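Local coordinates for peptidyl-prolyl cis-trans isomerase cyclophilin-type (Toxoplasma gondii, PDB 3BO7), which probably catalyses the cis-trans isomerisation of peptide bonds preceding proline, and is caught here in complex with the immunosuppressant cyclosporin A, at residues R50-R53 / N54-I57; D144-R147 / Q148-K151; K124-E127 / H128-N131. All coordinates share one frame; numbering follows the deposited sequence.

Following the chain from its N terminus, contact 1 comes first: residues 50-57 close the hairpin turn between strands 48-52 and 56-59. Contact 3, at 124-131, folds the loop between strands 119-122 and 135-141 into a short 3-10 turn, and contact 2, at 144-151, spans most of the short helix 143-149 and the residues just after it. The three follow in series; none nests in or crosses another. Contact 1 bridges the other two, with F55 lying against C126 and L129 of contact 3 on the ligand side, while E150 and W149 of contact 2 meet N54, C51 and I57. Contacts 2 and 3 do not touch, their nearest atoms being about 6 Å apart.

Contact 1. Residues R50-R53 / N54-I57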
ATOM      1  N   ARG A  50       5.398   9.389   2.614  1.00 36.83           N
ATOM      2  CA  ARG A  50       5.932  10.002   1.410  1.00 37.00           C
ATOM      3  C   ARG A  50       4.783  10.259   0.432  1.00 37.59           C
ATOM      4  O   ARG A  50       4.032   9.346   0.079  1.00 37.32           O
ATOM      5  CB  ARG A  50       7.041   9.140   0.796  1.00 36.57           C
ATOM      6  CG  ARG A  50       7.632   9.712  -0.493  1.00 36.42           C
ATOM      7  CD  ARG A  50       8.962   9.062  -0.866  1.00 36.61           C
ATOM      8  NE  ARG A  50       9.318   9.341  -2.257  1.00 37.34           N
ATOM      9  CZ  ARG A  50       9.103   8.510  -3.278  1.00 38.45           C
ATOM     10  NH1 ARG A  50       8.541   7.325  -3.073  1.00 39.53           N
ATOM     11  NH2 ARG A  50       9.451   8.860  -4.509  1.00 37.97           N
ATOM     12  N   CYS A  51       4.658  11.513   0.008  1.00 38.60           N
ATOM     13  CA  CYS A  51       3.499  11.968  -0.759  1.00 39.02           C
ATOM     14  C   CYS A  51       3.949  12.961  -1.818  1.00 39.41           C
ATOM     15  O   CYS A  51       4.416  14.063  -1.494  1.00 39.69           O
ATOM     16  CB  CYS A  51       2.458  12.604   0.178  1.00 38.90           C
ATOM     17  SG  CYS A  51       0.932  13.173  -0.615  1.00 40.07           S
ATOM     18  N   ILE A  52       3.820  12.561  -3.081  1.00 39.47           N
ATOM     19  CA  ILE A  52       4.213  13.399  -4.204  1.00 39.41           C
ATOM     20  C   ILE A  52       3.030  13.655  -5.141  1.00 39.97           C
ATOM     21  O   ILE A  52       2.526  12.734  -5.798  1.00 40.22           O
ATOM     22  CB  ILE A  52       5.442  12.808  -4.958  1.00 39.32           C
ATOM     23  CG1 ILE A  52       6.639  12.698  -3.988  1.00 39.10           C
ATOM     24  CG2 ILE A  52       5.786  13.654  -6.196  1.00 38.45           C
ATOM     25  CD1 ILE A  52       7.825  11.901  -4.493  1.00 38.86           C
ATOM     26  N   ARG A  53       2.592  14.917  -5.160  1.00 40.26           N
ATOM     27  CA  ARG A  53       1.527  15.396  -6.047  0.50 40.23           C
ATOM     28  C   ARG A  53       1.741  14.867  -7.456  1.00 40.05           C
ATOM     29  O   ARG A  53       2.872  14.873  -7.962  1.00 40.07           O
ATOM     30  CB  ARG A  53       1.511  16.934  -6.063  0.50 40.30           C
ATOM     31  CG  ARG A  53       0.476  17.581  -6.994  0.50 40.74           C
ATOM     32  CD  ARG A  53       0.730  19.080  -7.131  0.50 40.91           C
ATOM     33  NE  ARG A  53      -0.228  19.740  -8.020  0.50 42.33           N
ATOM     34  CZ  ARG A  53       0.029  20.106  -9.275  0.50 42.89           C
ATOM     35  NH1 ARG A  53       1.223  19.879  -9.812  0.50 42.97           N
ATOM     36  NH2 ARG A  53      -0.910  20.706 -10.000  0.50 42.49           N
ATOM     37  N   ASN A  54       0.655  14.412  -8.083  1.00 39.66           N
ATOM     38  CA  ASN A  54       0.690  13.875  -9.458  1.00 39.27           C
ATOM     39  C   ASN A  54       1.484  12.576  -9.640  1.00 38.33           C
ATOM     40  O   ASN A  54       1.863  12.220 -10.759  1.00 38.07           O
ATOM     41  CB  ASN A  54       1.192  14.934 -10.447  1.00 39.74           C
ATOM     42  CG  ASN A  54       0.168  16.010 -10.713  1.00 41.18           C
ATOM     43  OD1 ASN A  54       0.509  17.188 -10.800  1.00 43.87           O
ATOM     44  ND2 ASN A  54      -1.094  15.613 -10.842  1.00 41.46           N
ATOM     45  N   PHE A  55       1.727  11.874  -8.539  1.00 37.18           N
ATOM     46  CA  PHE A  55       2.466  10.628  -8.597  1.00 36.28           C
ATOM     47  C   PHE A  55       1.813   9.580  -7.700  1.00 35.38           C
ATOM     48  O   PHE A  55       1.016   8.771  -8.185  1.00 35.45           O
ATOM     49  CB  PHE A  55       3.966  10.864  -8.298  1.00 36.28           C
ATOM     50  CG  PHE A  55       4.807   9.612  -8.301  1.00 35.73           C
ATOM     51  CD1 PHE A  55       4.522   8.552  -9.168  1.00 35.50           C
ATOM     52  CD2 PHE A  55       5.907   9.506  -7.448  1.00 35.32           C
ATOM     53  CE1 PHE A  55       5.295   7.403  -9.161  1.00 35.01           C
ATOM     54  CE2 PHE A  55       6.691   8.363  -7.439  1.00 35.08           C
ATOM     55  CZ  PHE A  55       6.382   7.306  -8.292  1.00 35.43           C
ATOM     56  N   MET A  56       2.124   9.601  -6.409  1.00 34.40           N
ATOM     57  CA  MET A  56       1.602   8.599  -5.472  1.00 33.62           C
ATOM     58  C   MET A  56       1.795   9.029  -4.022  1.00 33.27           C
ATOM     59  O   MET A  56       2.501   9.997  -3.739  1.00 33.01           O
ATOM     60  CB  MET A  56       2.261   7.230  -5.708  1.00 33.49           C
ATOM     61  CG  MET A  56       3.788   7.250  -5.598  1.00 33.47           C
ATOM     62  SD  MET A  56       4.384   7.002  -3.923  1.00 35.77           S
ATOM     63  CE  MET A  56       5.405   8.462  -3.697  1.00 34.31           C
ATOM     64  N   ILE A  57       1.145   8.297  -3.120  1.00 32.82           N
ATOM     65  CA  ILE A  57       1.396   8.376  -1.693  1.00 32.46           C
ATOM     66  C   ILE A  57       1.836   6.985  -1.232  1.00 32.45           C
ATOM     67  O   ILE A  57       1.308   5.974  -1.704  1.00 32.53           O
ATOM     68  CB  ILE A  57       0.158   8.911  -0.908  1.00 32.33           C
ATOM     69  CG1 ILE A  57       0.532   9.270   0.526  1.00 32.50           C
ATOM     70  CG2 ILE A  57      -1.040   7.943  -0.984  1.00 31.94           C
ATOM     71  CD1 ILE A  57      -0.536  10.096   1.270  1.00 33.14           C
TER
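The terminal methyl of M56 lies over one face of the R50 guanidinium, offset toward its rim, with CE of M56 3.4 Å from NH1 of R50. F55 meets the guanidinium obliquely, from the same side of its plane: CE2 of F55 comes within 4.1 Å of R50 NH2, which lies near the ring plane at its edge, the planes 74° apart. With chi1 at 57°, between backbone N and carbonyl carbon, CG of M56 sits over the centre of the F55 ring; bends further out carry CE to the arginine. I52 runs alongside F55, its CG2 3.9 Å from the phenylalanine CB. On the other side of the strands, CB of C51 packs 3.9 Å from CG1 of I57. The amide N of I52 bonds to O of M56 at 3.0 Å, almost straight at 173°. The return bonds are weak: O of I52 receives N of F55 at 3.0 Å and N of M56 at 3.2 Å, two residues facing one in a classic beta bulge. The guanidinium has further partners: Q58 OE1 accepts from NH1 and probably steadies it, while NH2 donates to the bound peptide's backbone. Modified side chains of that peptide pack on R50, F55 and M56. The bulged hairpin thus presents an arginine, a phenylalanine and a methionine to the ligand, an arrangement characteristic of the cyclophilin active-site pocket.

Contact 2. Residues D144-R147 / Q148-K151; sequences DVLR and QWEK
The short helix 143-149, which packs against strand 16-22 of the cyclophilin barrel, carries this contact. V145 and W149 lie side by side one turn apart, and CG1 of V145 rests over one indole face, toward its rim, 3.6 Å from CE2 of W149. That methyl stands anti to the valine backbone N (chi1 164°), which turns it to the tryptophan. L146 approaches the indole obliquely, its CD1 3.7 Å from CE3 of W149. Both aliphatic residues and the ring also touch L18, while W149 NE1 donates to Q15 O. Helical bonds hold the spacing: N of W149 reaches O of V145 at 3.0 Å with an angle of 155°, and N of E150 reaches O of L146 at 3.0 Å. On the outer side, R147 NH1 forms a salt bridge with OD2 of D144, 3.3 Å away. Near the end of the helix a water donates to O of R147 at 2.9 Å and to OE2 of E150 at 2.8 Å, while OE1 of E150 accepts from N54 N in the hairpin. The chemistry is thus divided: apolar groups and the indole face the barrel, whereas the E150 carboxylate joins a hydrated helix carbonyl to the hairpin turn.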
ATOM      1  N   ASP A 144     -11.811  10.348  -3.636  1.00 45.93           N
ATOM      2  CA  ASP A 144     -11.807  11.760  -3.241  1.00 46.36           C
ATOM      3  C   ASP A 144     -11.024  12.034  -1.957  1.00 46.61           C
ATOM      4  O   ASP A 144     -10.540  13.147  -1.756  1.00 46.94           O
ATOM      5  CB  ASP A 144     -13.232  12.329  -3.197  1.00 46.54           C
ATOM      6  CG  ASP A 144     -13.808  12.538  -4.596  0.50 46.60           C
ATOM      7  OD1 ASP A 144     -13.737  13.672  -5.114  0.50 45.92           O
ATOM      8  OD2 ASP A 144     -14.292  11.555  -5.197  0.50 47.20           O
ATOM      9  N   VAL A 145     -10.891  11.019  -1.104  1.00 46.94           N
ATOM     10  CA  VAL A 145      -9.957  11.070   0.030  1.00 47.11           C
ATOM     11  C   VAL A 145      -8.521  11.131  -0.514  1.00 47.38           C
ATOM     12  O   VAL A 145      -7.687  11.912  -0.047  1.00 47.24           O
ATOM     13  CB  VAL A 145     -10.147   9.855   0.980  1.00 47.14           C
ATOM     14  CG1 VAL A 145      -8.950   9.683   1.924  1.00 46.88           C
ATOM     15  CG2 VAL A 145     -11.435  10.000   1.772  1.00 46.73           C
ATOM     16  N   LEU A 146      -8.265  10.314  -1.532  1.00 47.72           N
ATOM     17  CA  LEU A 146      -6.977  10.253  -2.209  1.00 47.76           C
ATOM     18  C   LEU A 146      -6.640  11.603  -2.823  1.00 47.94           C
ATOM     19  O   LEU A 146      -5.517  12.084  -2.681  1.00 48.00           O
ATOM     20  CB  LEU A 146      -7.024   9.179  -3.292  1.00 47.59           C
ATOM     21  CG  LEU A 146      -5.876   8.187  -3.455  1.00 47.78           C
ATOM     22  CD1 LEU A 146      -5.405   7.604  -2.124  1.00 46.90           C
ATOM     23  CD2 LEU A 146      -6.321   7.079  -4.414  1.00 47.74           C
ATOM     24  N   ARG A 147      -7.624  12.217  -3.482  1.00 48.18           N
ATOM     25  CA  ARG A 147      -7.465  13.542  -4.085  1.00 48.15           C
ATOM     26  C   ARG A 147      -7.140  14.651  -3.070  1.00 47.94           C
ATOM     27  O   ARG A 147      -6.459  15.617  -3.406  1.00 48.00           O
ATOM     28  CB  ARG A 147      -8.690  13.903  -4.927  1.00 48.38           C
ATOM     29  CG  ARG A 147      -8.770  13.133  -6.228  1.00 48.97           C
ATOM     30  CD  ARG A 147      -9.973  13.533  -7.066  1.00 50.77           C
ATOM     31  NE  ARG A 147     -10.105  12.657  -8.228  1.00 52.64           N
ATOM     32  CZ  ARG A 147     -10.951  11.631  -8.314  1.00 53.86           C
ATOM     33  NH1 ARG A 147     -11.783  11.342  -7.313  1.00 55.00           N
ATOM     34  NH2 ARG A 147     -10.974  10.895  -9.414  1.00 54.03           N
ATOM     35  N   GLN A 148      -7.608  14.498  -1.835  1.00 47.85           N
ATOM     36  CA  GLN A 148      -7.260  15.421  -0.754  1.00 47.74           C
ATOM     37  C   GLN A 148      -5.850  15.162  -0.230  1.00 47.79           C
ATOM     38  O   GLN A 148      -5.132  16.102   0.127  1.00 48.00           O
ATOM     39  CB  GLN A 148      -8.276  15.353   0.399  1.00 47.72           C
ATOM     40  CG  GLN A 148      -9.614  16.041   0.116  1.00 48.60           C
ATOM     41  CD  GLN A 148      -9.454  17.436  -0.499  0.50 48.02           C
ATOM     42  OE1 GLN A 148      -8.866  18.336   0.107  0.50 47.43           O
ATOM     43  NE2 GLN A 148      -9.975  17.608  -1.708  0.50 47.23           N
ATOM     44  N   TRP A 149      -5.458  13.889  -0.174  1.00 47.24           N
ATOM     45  CA  TRP A 149      -4.102  13.529   0.211  1.00 46.93           C
ATOM     46  C   TRP A 149      -3.076  14.099  -0.752  1.00 46.95           C
ATOM     47  O   TRP A 149      -1.984  14.470  -0.337  1.00 46.70           O
ATOM     48  CB  TRP A 149      -3.927  12.018   0.291  1.00 46.80           C
ATOM     49  CG  TRP A 149      -4.655  11.368   1.417  1.00 46.59           C
ATOM     50  CD1 TRP A 149      -5.406  11.979   2.388  1.00 46.28           C
ATOM     51  CD2 TRP A 149      -4.671   9.972   1.716  1.00 46.53           C
ATOM     52  NE1 TRP A 149      -5.903  11.042   3.257  1.00 46.68           N
ATOM     53  CE2 TRP A 149      -5.465   9.802   2.870  1.00 46.75           C
ATOM     54  CE3 TRP A 149      -4.094   8.847   1.117  1.00 46.21           C
ATOM     55  CZ2 TRP A 149      -5.696   8.549   3.437  1.00 46.74           C
ATOM     56  CZ3 TRP A 149      -4.324   7.603   1.682  1.00 46.56           C
ATOM     57  CH2 TRP A 149      -5.117   7.464   2.831  1.00 46.68           C
ATOM     58  N   GLU A 150      -3.443  14.161  -2.030  1.00 46.91           N
ATOM     59  CA  GLU A 150      -2.568  14.663  -3.079  1.00 47.42           C
ATOM     60  C   GLU A 150      -2.199  16.140  -2.862  1.00 48.11           C
ATOM     61  O   GLU A 150      -1.167  16.602  -3.350  1.00 48.18           O
ATOM     62  CB  GLU A 150      -3.229  14.462  -4.450  1.00 47.04           C
ATOM     63  CG  GLU A 150      -2.342  14.804  -5.634  1.00 46.64           C
ATOM     64  CD  GLU A 150      -2.940  14.419  -6.979  1.00 47.11           C
ATOM     65  OE1 GLU A 150      -2.165  14.298  -7.951  1.00 46.31           O
ATOM     66  OE2 GLU A 150      -4.176  14.237  -7.078  1.00 46.77           O
ATOM     67  N   LYS A 151      -3.046  16.849  -2.112  1.00 48.85           N
ATOM     68  CA  LYS A 151      -2.916  18.289  -1.863  1.00 49.65           C
ATOM     69  C   LYS A 151      -2.164  18.593  -0.573  1.00 49.77           C
ATOM     70  O   LYS A 151      -1.861  19.756  -0.288  1.00 49.95           O
ATOM     71  CB  LYS A 151      -4.300  18.948  -1.815  1.00 49.53           C
ATOM     72  CG  LYS A 151      -4.878  19.247  -3.180  1.00 50.86           C
ATOM     73  CD  LYS A 151      -6.389  19.436  -3.114  1.00 52.56           C
ATOM     74  CE  LYS A 151      -6.988  19.547  -4.516  1.00 52.83           C
ATOM     75  NZ  LYS A 151      -8.349  18.930  -4.591  1.00 54.20           N
TER
HETATM   76  O   HOH W   1      -6.025  16.118  -6.188  1.00 46.63           O

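Contact 3. Residues K124-E127 / H128-N131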
ATOM      1  N   LYS A 124      -1.843   9.270 -10.211  1.00 36.72           N
ATOM      2  CA  LYS A 124      -1.993   9.204 -11.665  0.50 36.73           C
ATOM      3  C   LYS A 124      -1.074   8.144 -12.256  1.00 36.62           C
ATOM      4  O   LYS A 124      -0.299   7.513 -11.537  1.00 37.01           O
ATOM      5  CB  LYS A 124      -1.747  10.569 -12.327  0.50 36.80           C
ATOM      6  CG  LYS A 124      -2.204  10.645 -13.799  0.50 37.43           C
ATOM      7  CD  LYS A 124      -3.632  10.097 -14.013  0.50 37.14           C
ATOM      8  CE  LYS A 124      -3.872   9.696 -15.464  0.50 36.77           C
ATOM      9  NZ  LYS A 124      -5.208   9.068 -15.650  0.50 36.49           N
ATOM     10  N   SER A 125      -1.197   7.919 -13.560  1.00 36.27           N
ATOM     11  CA  SER A 125      -0.389   6.944 -14.263  1.00 35.87           C
ATOM     12  C   SER A 125       1.100   7.118 -14.003  1.00 35.71           C
ATOM     13  O   SER A 125       1.605   8.242 -13.909  1.00 35.98           O
ATOM     14  CB  SER A 125      -0.675   7.023 -15.752  1.00 35.75           C
ATOM     15  OG  SER A 125      -2.003   6.619 -15.989  1.00 36.53           O
ATOM     16  N   CYS A 126       1.781   5.985 -13.874  1.00 35.11           N
ATOM     17  CA  CYS A 126       3.229   5.921 -13.693  1.00 34.42           C
ATOM     18  C   CYS A 126       3.668   4.557 -14.201  1.00 33.72           C
ATOM     19  O   CYS A 126       4.209   3.740 -13.456  1.00 33.55           O
ATOM     20  CB  CYS A 126       3.624   6.120 -12.217  1.00 34.31           C
ATOM     21  SG  CYS A 126       2.577   5.251 -11.016  1.00 35.35           S
ATOM     22  N   GLU A 127       3.426   4.329 -15.490  1.00 32.77           N
ATOM     23  CA  GLU A 127       3.627   3.018 -16.094  1.00 32.47           C
ATOM     24  C   GLU A 127       5.095   2.632 -16.342  1.00 31.98           C
ATOM     25  O   GLU A 127       5.385   1.509 -16.766  1.00 32.04           O
ATOM     26  CB  GLU A 127       2.774   2.872 -17.363  1.00 32.20           C
ATOM     27  CG  GLU A 127       1.295   2.729 -17.069  1.00 32.93           C
ATOM     28  CD  GLU A 127       0.483   2.316 -18.287  1.00 35.22           C
ATOM     29  OE1 GLU A 127      -0.193   3.188 -18.873  1.00 37.33           O
ATOM     30  OE2 GLU A 127       0.523   1.133 -18.679  1.00 35.76           O
ATOM     31  N   HIS A 128       6.017   3.557 -16.080  1.00 31.61           N
ATOM     32  CA  HIS A 128       7.446   3.212 -16.032  1.00 31.23           C
ATOM     33  C   HIS A 128       7.720   2.244 -14.867  1.00 31.10           C
ATOM     34  O   HIS A 128       8.789   1.625 -14.803  1.00 31.51           O
ATOM     35  CB  HIS A 128       8.324   4.473 -15.938  1.00 31.23           C
ATOM     36  CG  HIS A 128       8.038   5.327 -14.737  1.00 31.02           C
ATOM     37  ND1 HIS A 128       6.999   6.234 -14.697  1.00 29.72           N
ATOM     38  CD2 HIS A 128       8.650   5.401 -13.529  1.00 30.03           C
ATOM     39  CE1 HIS A 128       6.986   6.833 -13.517  1.00 30.27           C
ATOM     40  NE2 HIS A 128       7.975   6.342 -12.786  1.00 30.01           N
ATOM     41  N   LEU A 129       6.742   2.107 -13.963  1.00 30.59           N
ATOM     42  CA  LEU A 129       6.833   1.181 -12.827  1.00 30.21           C
ATOM     43  C   LEU A 129       6.321  -0.231 -13.142  1.00 30.33           C
ATOM     44  O   LEU A 129       6.547  -1.161 -12.361  1.00 30.30           O
ATOM     45  CB  LEU A 129       6.158   1.756 -11.564  1.00 29.66           C
ATOM     46  CG  LEU A 129       6.630   3.149 -11.122  1.00 28.81           C
ATOM     47  CD1 LEU A 129       5.918   3.624  -9.862  1.00 27.73           C
ATOM     48  CD2 LEU A 129       8.139   3.183 -10.926  1.00 27.56           C
ATOM     49  N   ASN A 130       5.657  -0.394 -14.290  1.00 30.51           N
ATOM     50  CA  ASN A 130       5.195  -1.703 -14.727  1.00 30.66           C
ATOM     51  C   ASN A 130       6.347  -2.712 -14.753  1.00 30.82           C
ATOM     52  O   ASN A 130       7.451  -2.395 -15.197  1.00 30.82           O
ATOM     53  CB  ASN A 130       4.534  -1.635 -16.106  1.00 30.69           C
ATOM     54  CG  ASN A 130       3.269  -0.784 -16.126  1.00 31.31           C
ATOM     55  OD1 ASN A 130       2.726  -0.404 -15.085  1.00 31.24           O
ATOM     56  ND2 ASN A 130       2.794  -0.480 -17.330  1.00 30.85           N
ATOM     57  N   ASN A 131       6.076  -3.926 -14.281  1.00 31.12           N
ATOM     58  CA  ASN A 131       7.083  -4.995 -14.218  1.00 31.82           C
ATOM     59  C   ASN A 131       8.296  -4.650 -13.335  1.00 31.67           C
ATOM     60  O   ASN A 131       9.364  -5.241 -13.480  1.00 31.94           O
ATOM     61  CB  ASN A 131       7.520  -5.436 -15.629  1.00 31.79           C
ATOM     62  CG  ASN A 131       6.347  -5.808 -16.508  1.00 33.09           C
ATOM     63  OD1 ASN A 131       5.584  -6.708 -16.174  1.00 34.63           O
ATOM     64  ND2 ASN A 131       6.190  -5.109 -17.638  1.00 32.72           N
TER
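The E127 carboxylate is gripped by two side-chain amides: N130 ND2 donates to OE2 of E127 at 3.1 Å, and Q100 NE2 donates to OE1. The bond from N130 uses the anti lone pair of OE2, and the acceptor lies only 2° out of the asparagine amide plane, although the carboxylate and amide planes are 52° apart. OD1 of N130 is taken up by H99 ND1. Beneath this link the backbone makes two turns of 3-10 type: N of L129 donates to O of C126 at 3.1 Å, and N of N130 to O of E127 at 3.1 Å, both from above the carbonyl plane. The H128 ring folds back over the chain because its CG sits between the backbone N and carbonyl carbon (chi1 59°). This brings CE1 of H128 to 3.7 Å from CB of C126, while C126 O lies over one ring face. SG of C126 packs 3.9 Å from CD1 of L129. H128 NE2 bonds to the backbone of the bound peptide, and L129 touches one of its modified side chains. The polar bonds therefore fasten the turn to the loop holding H99 and Q100, while the histidine and leucine that follow E127 meet the ligand.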